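Local coordinates for F5/8 type C domain protein (Bacteroides ovatus, PDB 4ZRX), which probably acts as an alpha-L-fucosidase, removing fucose from glycans, and also carries an F5/8 type C domain, a kind of module that often binds sugars, at residues F89-L94 with M139-V143; S285-I291 with S323-I329; S307-S312 with L463-T467. All coordinates share one frame; numbering follows the deposited sequence.

Interaction 1: residues F89-L94 with M139-V143; sequences FKMVLL and MKFGV
Lys140 O is held by two groups of the facing strand. Val92 N donates a nearly straight hydrogen bond to Lys140 O at 3.0 Å (165° at the hydrogen), tilted from the carbonyl plane. Met91 CA adds a weaker C-H contact to Lys140 O at 3.3 Å. Further along, Gly142 N donates to Val92 O at 2.8 Å, and Leu94 N donates to Gly142 O at 3.1 Å. The second of these bonds reaches its oxygen from above the carbonyl plane. This is the bonding of two adjacent parallel strands in the TIM-type barrel of the fucosidase region. Val92, Leu94, Phe141 and Val143 lie on one face, where helix 126-137 packs through Leu130 and Cys134. Met91, Leu93 and Gly142 belong to the other face. Met91 SE and Leu93 CD1 lie on the side of Gly142 where a side chain would otherwise stand. Leu93 CD1 also rests on the backbone of Val143, 3.4 Å from Val143 C. Met139, a selenomethionine, bends at both chi2 (78°) and chi3 (84°). The bends fold its tip back to the facing segment, with Met139 CE 3.4 Å from Phe89 O. Its chain crosses Val92 at about a right angle, Met139 CG meeting Val92 CG1 at 3.8 Å. A water donates to Lys90 O at 2.6 Å and accepts from Lys140 N.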
loop_
_atom_site.group_PDB
_atom_site.type_symbol
_atom_site.label_atom_id
_atom_site.label_comp_id
_atom_site.label_asym_id
_atom_site.label_seq_id
_atom_site.Cartn_x
_atom_site.Cartn_y
_atom_site.Cartn_z
ATOM N N PHE A 89 -10.077 -2.642 -10.574
ATOM C CA PHE A 89 -10.108 -3.574 -9.464
ATOM C C PHE A 89 -10.842 -4.853 -9.791
ATOM O O PHE A 89 -11.805 -4.835 -10.566
ATOM C CB PHE A 89 -10.705 -2.909 -8.201
ATOM C CG PHE A 89 -9.883 -1.765 -7.724
ATOM C CD1 PHE A 89 -8.763 -1.990 -6.959
ATOM C CD2 PHE A 89 -10.133 -0.497 -8.154
ATOM C CE1 PHE A 89 -7.967 -0.967 -6.568
ATOM C CE2 PHE A 89 -9.312 0.566 -7.777
ATOM C CZ PHE A 89 -8.228 0.328 -6.969
ATOM N N LYS A 90 -10.376 -5.936 -9.193
ATOM C CA LYS A 90 -10.916 -7.268 -9.470
ATOM C C LYS A 90 -11.769 -7.851 -8.371
ATOM O O LYS A 90 -12.348 -8.911 -8.536
ATOM C CB LYS A 90 -9.797 -8.268 -9.875
ATOM C CG LYS A 90 -9.034 -7.844 -11.069
ATOM C CD LYS A 90 -9.856 -7.749 -12.358
ATOM C CE LYS A 90 -8.934 -7.503 -13.539
ATOM N NZ LYS A 90 -9.576 -7.698 -14.858
HETATM N N MSE A 91 -11.819 -7.191 -7.227
HETATM C CA MSE A 91 -12.682 -7.599 -6.133
HETATM C C MSE A 91 -12.923 -6.329 -5.296
HETATM O O MSE A 91 -12.101 -5.408 -5.262
HETATM C CB MSE A 91 -12.015 -8.660 -5.278
HETATM C CG MSE A 91 -12.889 -9.227 -4.266
HETATM SE SE MSE A 91 -12.072 -10.547 -3.156
HETATM C CE MSE A 91 -11.079 -9.275 -2.165
ATOM N N VAL A 92 -14.070 -6.295 -4.661
ATOM C CA VAL A 92 -14.347 -5.318 -3.624
ATOM C C VAL A 92 -14.541 -6.024 -2.310
ATOM O O VAL A 92 -15.195 -7.107 -2.214
ATOM C CB VAL A 92 -15.549 -4.439 -3.973
ATOM C CG1 VAL A 92 -15.322 -3.713 -5.287
ATOM C CG2 VAL A 92 -16.794 -5.198 -4.135
ATOM N N LEU A 93 -13.938 -5.469 -1.258
ATOM C CA LEU A 93 -13.939 -6.105 0.034
ATOM C C LEU A 93 -14.487 -5.155 1.068
ATOM O O LEU A 93 -13.863 -4.159 1.396
ATOM C CB LEU A 93 -12.497 -6.546 0.384
ATOM C CG LEU A 93 -12.167 -7.034 1.794
ATOM C CD1 LEU A 93 -12.895 -8.121 2.228
ATOM C CD2 LEU A 93 -10.644 -7.442 1.858
ATOM N N LEU A 94 -15.661 -5.471 1.597
ATOM C CA LEU A 94 -16.392 -4.533 2.482
ATOM C C LEU A 94 -16.193 -4.858 3.946
ATOM O O LEU A 94 -16.300 -6.020 4.360
ATOM C CB LEU A 94 -17.901 -4.600 2.152
ATOM C CG LEU A 94 -18.815 -3.774 2.985
ATOM C CD1 LEU A 94 -18.650 -2.315 2.644
ATOM C CD2 LEU A 94 -20.223 -4.156 2.720
HETATM N N MSE A 139 -18.418 -8.175 -10.617
HETATM C CA MSE A 139 -17.302 -7.872 -9.758
HETATM C C MSE A 139 -17.264 -8.882 -8.641
HETATM O O MSE A 139 -18.282 -9.139 -7.984
HETATM C CB MSE A 139 -17.432 -6.441 -9.208
HETATM C CG MSE A 139 -16.501 -6.086 -8.038
HETATM SE SE MSE A 139 -14.707 -5.744 -8.769
HETATM C CE MSE A 139 -14.850 -3.923 -9.286
ATOM N N LYS A 140 -16.077 -9.395 -8.321
ATOM C CA LYS A 140 -15.937 -10.345 -7.225
ATOM C C LYS A 140 -16.099 -9.594 -5.886
ATOM O O LYS A 140 -15.889 -8.381 -5.814
ATOM C CB LYS A 140 -14.620 -11.087 -7.252
ATOM C CG LYS A 140 -14.497 -12.078 -8.418
ATOM C CD LYS A 140 -13.063 -12.668 -8.303
ATOM C CE LYS A 140 -12.474 -12.902 -9.614
ATOM N NZ LYS A 140 -13.135 -13.978 -10.285
ATOM N N PHE A 141 -16.480 -10.338 -4.871
ATOM C CA PHE A 141 -16.969 -9.769 -3.600
ATOM C C PHE A 141 -16.276 -10.486 -2.506
ATOM O O PHE A 141 -16.206 -11.750 -2.484
ATOM C CB PHE A 141 -18.498 -10.023 -3.587
ATOM C CG PHE A 141 -19.197 -9.714 -2.323
ATOM C CD1 PHE A 141 -19.524 -8.434 -2.018
ATOM C CD2 PHE A 141 -19.602 -10.728 -1.499
ATOM C CE1 PHE A 141 -20.303 -8.147 -0.855
ATOM C CE2 PHE A 141 -20.336 -10.469 -0.326
ATOM C CZ PHE A 141 -20.691 -9.181 -0.020
ATOM N N GLY A 142 -15.853 -9.713 -1.522
ATOM C CA GLY A 142 -15.263 -10.239 -0.327
ATOM C C GLY A 142 -15.785 -9.516 0.904
ATOM O O GLY A 142 -16.322 -8.424 0.804
ATOM N N VAL A 143 -15.646 -10.150 2.068
ATOM C CA VAL A 143 -16.080 -9.593 3.325
ATOM C C VAL A 143 -15.006 -9.560 4.405
ATOM O O VAL A 143 -14.276 -10.509 4.586
ATOM C CB VAL A 143 -17.358 -10.256 3.883
ATOM C CG1 VAL A 143 -18.507 -10.056 2.892
ATOM C CG2 VAL A 143 -17.113 -11.693 4.137
HETATM O O HOH W 1 -13.974 -9.265 -10.544
#

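Interaction 2: residues S285-I291 with S323-I329; sequences SEVDVSI and SVLLLNI
Ser290 OG and Asn328 CG each stand opposite their own backbone nitrogen (chi1 -176° and 172°), which turns the hydroxyl and the amide to each other. Asn328 ND2 donates to Ser290 OG at 3.0 Å, with the oxygen in the amide plane. The rotation of the amide is also fixed by Trp295 O at ND2 and His49 ND1 at OD1, while Ser290 OG has further partners in Gly294 O and Arg292 N. The two strands form a parallel ladder. Val287 N donates to Val324 O at 2.8 Å, and Leu326 N to Val287 O, also at 2.8 Å. Ile291 N closes the series on Asn328 O at 2.9 Å. On one face Val289 CG1 touches Leu325 CD1 at 3.8 Å and Leu327 CD1 at 3.9 Å. On the other, Leu326 CD2 lies 3.5 Å from Glu286 OE1. This oxygen accepts a hydrogen bond from Trp183 NE1, and Asp288 on the same face is held by Trp226 NE1 and lies near a bound ethanediol. Helix 308-316 links the two strands as a beta-alpha-beta unit, strand 44-48 pairs with the far edge of 324-328, and helix 339-356 packs on Ile291 and Ile329.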
loop_
_atom_site.group_PDB
_atom_site.type_symbol
_atom_site.label_atom_id
_atom_site.label_comp_id
_atom_site.label_asym_id
_atom_site.label_seq_id
_atom_site.Cartn_x
_atom_site.Cartn_y
_atom_site.Cartn_z
ATOM N N SER A 285 1.697 -13.029 0.357
ATOM C CA SER A 285 1.581 -11.668 0.873
ATOM C C SER A 285 0.512 -10.820 0.213
ATOM O O SER A 285 0.443 -10.803 -1.015
ATOM C CB SER A 285 2.933 -10.982 0.633
ATOM O OG SER A 285 2.895 -9.630 1.011
ATOM N N GLU A 286 -0.265 -10.096 1.031
ATOM C CA GLU A 286 -1.194 -9.118 0.579
ATOM C C GLU A 286 -0.813 -7.785 1.199
ATOM O O GLU A 286 -0.696 -7.652 2.432
ATOM C CB GLU A 286 -2.599 -9.532 1.012
ATOM C CG GLU A 286 -3.739 -8.710 0.425
ATOM C CD GLU A 286 -5.072 -9.130 1.063
ATOM O OE1 GLU A 286 -5.254 -8.911 2.284
ATOM O OE2 GLU A 286 -5.912 -9.725 0.361
ATOM N N VAL A 287 -0.631 -6.788 0.332
ATOM C CA VAL A 287 -0.293 -5.424 0.722
ATOM C C VAL A 287 -1.583 -4.618 0.823
ATOM O O VAL A 287 -2.271 -4.467 -0.168
ATOM C CB VAL A 287 0.654 -4.798 -0.297
ATOM C CG1 VAL A 287 0.789 -3.239 -0.101
ATOM C CG2 VAL A 287 1.980 -5.467 -0.259
ATOM N N ASP A 288 -1.933 -4.157 2.029
ATOM C CA ASP A 288 -3.122 -3.372 2.244
ATOM C C ASP A 288 -2.731 -1.925 2.534
ATOM O O ASP A 288 -1.832 -1.669 3.342
ATOM C CB ASP A 288 -4.064 -3.940 3.318
ATOM C CG ASP A 288 -3.476 -4.017 4.709
ATOM O OD1 ASP A 288 -2.263 -4.237 4.883
ATOM O OD2 ASP A 288 -4.284 -3.885 5.683
ATOM N N VAL A 289 -3.386 -0.974 1.887
ATOM C CA VAL A 289 -3.056 0.418 2.109
ATOM C C VAL A 289 -4.228 1.248 1.760
ATOM O O VAL A 289 -5.018 0.864 0.884
ATOM C CB VAL A 289 -1.765 0.803 1.310
ATOM C CG1 VAL A 289 -1.972 0.627 -0.177
ATOM C CG2 VAL A 289 -1.288 2.190 1.625
ATOM N N SER A 290 -4.348 2.405 2.386
ATOM C CA SER A 290 -5.434 3.301 2.023
ATOM C C SER A 290 -5.033 4.388 1.034
ATOM O O SER A 290 -3.897 4.808 0.979
ATOM C CB SER A 290 -6.014 3.928 3.308
ATOM O OG SER A 290 -7.134 4.757 3.046
ATOM N N ILE A 291 -5.970 4.773 0.204
ATOM C CA ILE A 291 -5.813 5.951 -0.684
ATOM C C ILE A 291 -5.685 7.265 0.054
ATOM O O ILE A 291 -5.217 8.281 -0.544
ATOM C CB ILE A 291 -6.900 5.998 -1.772
ATOM C CG1 ILE A 291 -6.347 6.674 -3.017
ATOM C CG2 ILE A 291 -8.187 6.643 -1.231
ATOM C CD1 ILE A 291 -7.357 6.701 -4.218
ATOM N N SER A 323 3.247 -9.374 -4.487
ATOM C CA SER A 323 2.110 -9.255 -3.557
ATOM C C SER A 323 0.866 -8.898 -4.369
ATOM O O SER A 323 0.924 -8.308 -5.436
ATOM C CB SER A 323 2.311 -8.195 -2.481
ATOM O OG SER A 323 3.254 -8.647 -1.477
ATOM N N VAL A 324 -0.273 -9.178 -3.779
ATOM C CA VAL A 324 -1.534 -8.559 -4.232
ATOM C C VAL A 324 -1.659 -7.193 -3.580
ATOM O O VAL A 324 -1.309 -7.038 -2.384
ATOM C CB VAL A 324 -2.746 -9.468 -3.821
ATOM C CG1 VAL A 324 -4.080 -8.749 -3.919
ATOM C CG2 VAL A 324 -2.796 -10.731 -4.716
ATOM N N LEU A 325 -2.172 -6.196 -4.309
ATOM C CA LEU A 325 -2.417 -4.896 -3.740
ATOM C C LEU A 325 -3.927 -4.737 -3.420
ATOM O O LEU A 325 -4.748 -4.768 -4.344
ATOM C CB LEU A 325 -1.975 -3.795 -4.666
ATOM C CG LEU A 325 -2.305 -2.384 -4.289
ATOM C CD1 LEU A 325 -1.727 -2.027 -2.922
ATOM C CD2 LEU A 325 -1.862 -1.396 -5.347
ATOM N N LEU A 326 -4.203 -4.499 -2.139
ATOM C CA LEU A 326 -5.551 -4.268 -1.658
ATOM C C LEU A 326 -5.618 -2.812 -1.215
ATOM O O LEU A 326 -5.075 -2.441 -0.140
ATOM C CB LEU A 326 -5.855 -5.192 -0.489
ATOM C CG LEU A 326 -7.104 -4.950 0.339
ATOM C CD1 LEU A 326 -8.320 -5.019 -0.590
ATOM C CD2 LEU A 326 -7.135 -6.051 1.435
ATOM N N LEU A 327 -6.179 -1.986 -2.073
ATOM C CA LEU A 327 -6.204 -0.509 -1.892
ATOM C C LEU A 327 -7.561 -0.099 -1.364
ATOM O O LEU A 327 -8.588 -0.394 -1.971
ATOM C CB LEU A 327 -5.927 0.174 -3.184
ATOM C CG LEU A 327 -5.916 1.703 -3.165
ATOM C CD1 LEU A 327 -4.805 2.209 -2.315
ATOM C CD2 LEU A 327 -5.789 2.312 -4.596
ATOM N N ASN A 328 -7.572 0.628 -0.252
ATOM C CA ASN A 328 -8.816 1.060 0.358
ATOM C C ASN A 328 -9.269 2.400 -0.145
ATOM O O ASN A 328 -8.474 3.339 -0.158
ATOM C CB ASN A 328 -8.622 1.180 1.872
ATOM C CG ASN A 328 -9.817 1.798 2.562
ATOM O OD1 ASN A 328 -10.898 1.167 2.717
ATOM N ND2 ASN A 328 -9.649 3.074 3.013
ATOM N N ILE A 329 -10.550 2.474 -0.457
ATOM C CA ILE A 329 -11.177 3.743 -0.859
ATOM C C ILE A 329 -12.457 3.845 -0.030
ATOM O O ILE A 329 -13.386 3.018 -0.198
ATOM C CB ILE A 329 -11.530 3.783 -2.389
ATOM C CG1 ILE A 329 -10.242 3.601 -3.229
ATOM C CG2 ILE A 329 -12.208 5.104 -2.712
ATOM C CD1 ILE A 329 -10.031 2.239 -3.645
#

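Interaction 3: residues S307-S312 with L463-T467; sequences SLKHLS and LQEET
Leu463 packs its two methyl groups on the start of helix 308-316, against Leu308 and Ser312. The N-cap of this helix is Ser307. The contact joins the start of a barrel helix to the loop between strands 450-458 and 481-485, in the F5/8 type C region of the chain. Leu463 CD2 meets Leu308 CD2 at 4.0 Å, the two side chains crossing at about a right angle. The other branch reaches one turn on, with Leu463 CD1 3.7 Å from Ser312 CB. Lys309 lies along the loop backbone, its CD 3.5 Å from Leu463 O. The polar contact is made by Ser307. In the Glu465 conformer described, one of two, Ser307 OG donates to Glu465 OE2 at 2.7 Å, on the syn lone pair of that oxygen. The same carboxylate oxygen accepts from Glu466 N on its anti side, so in this conformer the loop backbone helps to orient the carboxylate.

A second shell sets these groups. Ser307 OG lies between its own backbone N and carbonyl carbon (chi1 68°), and there it takes the capping bond from His310 N at 2.9 Å. Glu465 thus receives a hydroxyl that is already engaged by the helix end. Lys309 NZ turns to a salt bridge with Asp313 of its own helix, while Glu465 OE1 remains nearby but beyond salt-bridge range. Tyr351 of helix 339-356 touches both Leu463 and Ser312, and Phe348 of that helix touches Leu308. Two waters serve the remaining N-H groups of the first turn. One accepts from Leu308 N at 2.8 Å and donates to Glu466 OE2. The other accepts from Lys309 N at 2.9 Å and donates to Gln464 O at 3.0 Å.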
loop_
_atom_site.group_PDB
_atom_site.type_symbol
_atom_site.label_atom_id
_atom_site.label_comp_id
_atom_site.label_asym_id
_atom_site.label_seq_id
_atom_site.Cartn_x
_atom_site.Cartn_y
_atom_site.Cartn_z
ATOM N N SER A 307 -0.910 10.858 -3.970
ATOM C CA SER A 307 -0.600 11.336 -5.314
ATOM C C SER A 307 -0.529 10.218 -6.312
ATOM O O SER A 307 -0.331 9.049 -5.926
ATOM C CB SER A 307 0.765 12.023 -5.345
ATOM O OG SER A 307 1.825 11.141 -5.128
ATOM N N LEU A 308 -0.649 10.564 -7.588
ATOM C CA LEU A 308 -0.474 9.541 -8.627
ATOM C C LEU A 308 0.864 8.863 -8.554
ATOM O O LEU A 308 0.936 7.616 -8.699
ATOM C CB LEU A 308 -0.691 10.111 -10.010
ATOM C CG LEU A 308 -0.519 9.184 -11.197
ATOM C CD1 LEU A 308 -1.455 7.999 -11.101
ATOM C CD2 LEU A 308 -0.750 9.955 -12.476
ATOM N N LYS A 309 1.915 9.663 -8.360
ATOM C CA LYS A 309 3.248 9.053 -8.188
ATOM C C LYS A 309 3.322 8.078 -7.028
ATOM O O LYS A 309 3.868 7.000 -7.140
ATOM C CB LYS A 309 4.359 10.074 -8.019
ATOM C CG LYS A 309 5.752 9.368 -7.979
ATOM C CD LYS A 309 6.872 10.329 -7.995
ATOM C CE LYS A 309 8.159 9.605 -8.049
ATOM N NZ LYS A 309 8.427 8.902 -6.793
ATOM N N HIS A 310 2.742 8.445 -5.894
ATOM C CA HIS A 310 2.774 7.551 -4.745
ATOM C C HIS A 310 2.003 6.272 -5.015
ATOM O O HIS A 310 2.450 5.152 -4.670
ATOM C CB HIS A 310 2.188 8.302 -3.551
ATOM C CG HIS A 310 2.368 7.631 -2.236
ATOM N ND1 HIS A 310 1.938 8.233 -1.062
ATOM C CD2 HIS A 310 3.000 6.500 -1.861
ATOM C CE1 HIS A 310 2.250 7.460 -0.035
ATOM N NE2 HIS A 310 2.866 6.392 -0.492
ATOM N N LEU A 311 0.821 6.373 -5.640
ATOM C CA LEU A 311 0.053 5.172 -5.953
ATOM C C LEU A 311 0.786 4.270 -6.951
ATOM O O LEU A 311 0.833 3.044 -6.797
ATOM C CB LEU A 311 -1.338 5.536 -6.503
ATOM C CG LEU A 311 -2.237 6.187 -5.444
ATOM C CD1 LEU A 311 -3.532 6.576 -6.139
ATOM C CD2 LEU A 311 -2.610 5.207 -4.349
ATOM N N SER A 312 1.420 4.896 -7.943
ATOM C CA SER A 312 2.255 4.144 -8.871
ATOM C C SER A 312 3.398 3.444 -8.167
ATOM O O SER A 312 3.650 2.220 -8.385
ATOM C CB SER A 312 2.807 5.098 -9.955
ATOM O OG SER A 312 3.743 4.413 -10.765
ATOM N N LEU A 463 6.945 9.792 -13.509
ATOM C CA LEU A 463 5.996 10.692 -12.871
ATOM C C LEU A 463 6.719 11.606 -11.907
ATOM O O LEU A 463 7.702 11.214 -11.299
ATOM C CB LEU A 463 4.964 9.865 -12.087
ATOM C CG LEU A 463 4.026 9.037 -12.959
ATOM C CD1 LEU A 463 3.252 8.050 -12.071
ATOM C CD2 LEU A 463 3.038 9.846 -13.831
ATOM N N GLN A 464 6.192 12.821 -11.770
ATOM C CA GLN A 464 6.690 13.808 -10.819
ATOM C C GLN A 464 5.892 13.738 -9.526
ATOM O O GLN A 464 4.660 13.564 -9.568
ATOM C CB GLN A 464 6.459 15.240 -11.354
ATOM C CG GLN A 464 6.878 15.491 -12.786
ATOM C CD GLN A 464 8.302 15.052 -13.022
ATOM O OE1 GLN A 464 9.154 15.180 -12.128
ATOM N NE2 GLN A 464 8.577 14.509 -14.211
ATOM N N GLU A 465 6.565 13.941 -8.404
ATOM C CA GLU A 465 5.867 14.085 -7.123
ATOM C C GLU A 465 4.966 15.307 -7.129
ATOM O O GLU A 465 5.155 16.253 -7.906
ATOM C CB GLU A 465 6.837 14.172 -5.939
ATOM C CG GLU A 465 6.195 13.776 -4.585
ATOM C CD GLU A 465 5.270 12.531 -4.674
ATOM O OE1 GLU A 465 5.752 11.384 -4.538
ATOM O OE2 GLU A 465 4.044 12.716 -4.862
ATOM N N GLU A 466 3.965 15.270 -6.266
ATOM C CA GLU A 466 3.051 16.384 -6.129
ATOM C C GLU A 466 3.762 17.494 -5.378
ATOM O O GLU A 466 4.575 17.185 -4.509
ATOM C CB GLU A 466 1.827 15.933 -5.336
ATOM C CG GLU A 466 0.581 16.164 -6.125
ATOM C CD GLU A 466 -0.606 15.535 -5.481
ATOM O OE1 GLU A 466 -0.613 15.428 -4.224
ATOM O OE2 GLU A 466 -1.492 15.124 -6.253
ATOM N N THR A 467 3.481 18.752 -5.743
ATOM C CA THR A 467 3.936 19.912 -4.969
ATOM C C THR A 467 3.286 19.934 -3.579
ATOM O O THR A 467 2.056 19.885 -3.477
ATOM C CB THR A 467 3.558 21.266 -5.681
ATOM O OG1 THR A 467 3.702 21.145 -7.103
ATOM C CG2 THR A 467 4.422 22.379 -5.195
HETATM O O HOH W 2 -0.939 13.298 -8.294
HETATM O O HOH W 3 1.913 12.581 -8.708
#

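Overall arrangement
Interactions 1 and 2 lie in the same barrel sheet, their centres about 12 Å apart. Strand 44-48 stands between them, paired with both 91-97 and 324-328. They touch on both faces: Leu93 CD2 meets Leu326 CD2 at 3.8 Å, and Phe89 packs on Leu327 and Ile329. Interaction 1 closes along the chain before interaction 2 opens. Interaction 3 starts on the helix that connects the two strands of interaction 2, so these two contacts alternate in sequence. Their centres are about 17 Å apart, and Leu311 of that helix packs on Ile291 and Leu327. Helix 308-316, flanked by helix 339-356, thus connects the barrel strands to the 463-467 loop of the F5/8 type C region.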